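Long-range contact in Lactamase_B domain-containing protein (PDB 7EV5), which probably acts as a zinc-dependent hydrolase of the metallo-beta-lactamase fold, with structural resemblance to both B3 beta-lactamases and glyoxalase II: residues H82-P87 and K104-L109. Sequence-based numbering, arbitrary orientation.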
loop_
_atom_site.group_PDB
_atom_site.type_symbol
_atom_site.label_atom_id
_atom_site.label_comp_id
_atom_site.label_asym_id
_atom_site.label_seq_id
_atom_site.Cartn_x
_atom_site.Cartn_y
_atom_site.Cartn_z
ATOM N N HIS A 82 15.720 0.360 -3.878
ATOM C CA HIS A 82 16.190 0.187 -5.246
ATOM C C HIS A 82 15.098 -0.274 -6.197
ATOM O O HIS A 82 15.318 -0.267 -7.414
ATOM C CB HIS A 82 17.308 -0.859 -5.299
ATOM C CG HIS A 82 18.527 -0.490 -4.512
ATOM N ND1 HIS A 82 19.258 0.652 -4.764
ATOM C CD2 HIS A 82 19.141 -1.112 -3.479
ATOM C CE1 HIS A 82 20.270 0.715 -3.918
ATOM N NE2 HIS A 82 20.224 -0.342 -3.130
ATOM N N TRP A 83 13.939 -0.685 -5.685
ATOM C CA TRP A 83 12.941 -1.314 -6.542
ATOM C C TRP A 83 12.202 -0.319 -7.424
ATOM O O TRP A 83 11.715 -0.698 -8.494
ATOM C CB TRP A 83 11.912 -2.057 -5.692
ATOM C CG TRP A 83 12.423 -3.321 -5.080
ATOM C CD1 TRP A 83 13.718 -3.639 -4.791
ATOM C CD2 TRP A 83 11.634 -4.430 -4.667
ATOM N NE1 TRP A 83 13.784 -4.892 -4.222
ATOM C CE2 TRP A 83 12.515 -5.406 -4.145
ATOM C CE3 TRP A 83 10.269 -4.700 -4.702
ATOM C CZ2 TRP A 83 12.062 -6.635 -3.649
ATOM C CZ3 TRP A 83 9.822 -5.923 -4.211
ATOM C CH2 TRP A 83 10.723 -6.872 -3.691
ATOM N N LEU A 84 12.081 0.942 -7.002
ATOM C CA LEU A 84 11.289 1.900 -7.766
ATOM C C LEU A 84 11.853 2.085 -9.167
ATOM O O LEU A 84 11.102 2.166 -10.146
ATOM C CB LEU A 84 11.265 3.247 -7.043
ATOM C CG LEU A 84 10.470 3.287 -5.738
ATOM C CD1 LEU A 84 10.578 4.691 -5.155
ATOM C CD2 LEU A 84 9.009 2.880 -5.923
ATOM N N GLU A 85 13.173 2.151 -9.279
ATOM C CA GLU A 85 13.824 2.524 -10.522
ATOM C C GLU A 85 14.393 1.338 -11.273
ATOM O O GLU A 85 14.988 1.529 -12.338
ATOM C CB GLU A 85 14.948 3.518 -10.223
ATOM C CG GLU A 85 14.458 4.857 -9.711
ATOM C CD GLU A 85 15.561 5.660 -9.072
ATOM O OE1 GLU A 85 15.932 5.346 -7.929
ATOM O OE2 GLU A 85 16.067 6.599 -9.724
ATOM N N ASP A 86 14.248 0.129 -10.743
ATOM C CA ASP A 86 14.841 -1.067 -11.341
ATOM C C ASP A 86 13.739 -2.054 -11.703
ATOM O O ASP A 86 13.193 -2.743 -10.818
ATOM C CB ASP A 86 15.854 -1.690 -10.386
ATOM C CG ASP A 86 16.724 -2.734 -11.050
ATOM O OD1 ASP A 86 16.289 -3.298 -12.072
ATOM O OD2 ASP A 86 17.840 -2.988 -10.539
ATOM N N PRO A 87 13.402 -2.176 -12.993
ATOM C CA PRO A 87 12.314 -3.078 -13.398
ATOM C C PRO A 87 12.660 -4.542 -13.250
ATOM O O PRO A 87 11.749 -5.376 -13.281
ATOM C CB PRO A 87 12.088 -2.710 -14.868
ATOM C CG PRO A 87 13.459 -2.295 -15.344
ATOM C CD PRO A 87 14.146 -1.640 -14.153
ATOM N N LYS A 104 12.797 8.789 -10.184
ATOM C CA LYS A 104 13.459 9.321 -9.006
ATOM C C LYS A 104 13.235 8.347 -7.862
ATOM O O LYS A 104 12.181 7.702 -7.799
ATOM C CB LYS A 104 12.836 10.669 -8.603
ATOM C CG LYS A 104 13.064 11.807 -9.589
ATOM C CD LYS A 104 12.355 13.071 -9.120
ATOM C CE LYS A 104 12.573 14.230 -10.081
ATOM N NZ LYS A 104 11.942 15.492 -9.598
ATOM N N PRO A 105 14.200 8.216 -6.953
ATOM C CA PRO A 105 13.991 7.384 -5.759
ATOM C C PRO A 105 12.986 8.028 -4.814
ATOM O O PRO A 105 12.593 9.190 -4.961
ATOM C CB PRO A 105 15.381 7.312 -5.116
ATOM C CG PRO A 105 16.096 8.548 -5.596
ATOM C CD PRO A 105 15.545 8.828 -6.983
ATOM N N ALA A 106 12.571 7.247 -3.818
ATOM C CA ALA A 106 11.703 7.780 -2.777
ATOM C C ALA A 106 12.437 8.882 -2.027
ATOM O O ALA A 106 13.663 8.842 -1.873
ATOM C CB ALA A 106 11.313 6.670 -1.794
ATOM N N ASP A 107 11.684 9.873 -1.556
ATOM C CA ASP A 107 12.371 10.922 -0.814
ATOM C C ASP A 107 12.229 10.792 0.692
ATOM O O ASP A 107 12.840 11.587 1.419
ATOM C CB ASP A 107 12.067 12.338 -1.334
ATOM C CG ASP A 107 10.594 12.621 -1.430
ATOM O OD1 ASP A 107 10.219 13.597 -2.113
ATOM O OD2 ASP A 107 9.822 11.883 -0.810
ATOM N N HIS A 108 11.537 9.766 1.175
ATOM C CA HIS A 108 11.475 9.433 2.589
ATOM C C HIS A 108 11.567 7.920 2.682
ATOM O O HIS A 108 10.779 7.222 2.037
ATOM C CB HIS A 108 10.144 9.896 3.197
ATOM C CG HIS A 108 10.070 11.370 3.456
ATOM N ND1 HIS A 108 9.780 12.295 2.477
ATOM C CD2 HIS A 108 10.231 12.072 4.603
ATOM C CE1 HIS A 108 9.776 13.507 3.011
ATOM N NE2 HIS A 108 10.037 13.395 4.299
ATOM N N LEU A 109 12.514 7.408 3.464
ATOM C CA LEU A 109 12.745 5.972 3.583
ATOM C C LEU A 109 12.412 5.507 4.995
ATOM O O LEU A 109 12.992 6.003 5.973
ATOM C CB LEU A 109 14.180 5.593 3.230
ATOM C CG LEU A 109 14.608 5.902 1.801
ATOM C CD1 LEU A 109 16.090 5.583 1.613
ATOM C CD2 LEU A 109 13.764 5.118 0.816
#
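L84 and E85 reach from the loop that follows strand 74-77 to K104, P105 and A106, which lead into strand 108-110, an outermost strand of one of the two mixed sheets of the metallo-beta-lactamase αβ/βα sandwich. L84 makes the apolar contact with A106, while E85 covers the K104-P105 peptide and the P105 ring. CD1 of L84, anti to CA (chi2 179°), meets the backbone where P105 joins A106. This methyl lies 3.5 Å from A106 N and 4.0 Å from A106 CB, and both L84 and A106 also touch L76, so the two pack together on strand 74-77. E85 runs extended beyond CG (chi2 164°), and the E85 and P105 side chains cross obliquely. No hydrogen bond joins the segments: P105 N, as a proline nitrogen, has no hydrogen to offer. The carboxylate instead sits over the peptide in van der Waals contact, E85 CD being 3.6 Å from P105 N and 3.8 Å from K104 C. Backbone hydrogen bonding between L84 and T102 joins 82-87 to the chain just ahead of K104, while T102 OG1 hydrogen-bonds to K104 O. The contact is a surface one, although L84 itself is buried, its side chain about 12 Å from a bound zinc ion. At the exposed margin both carboxylate oxygens of E85 reach P105 CD, at 3.6 Å each, and OE1 also lies 3.5 Å from P105 CB.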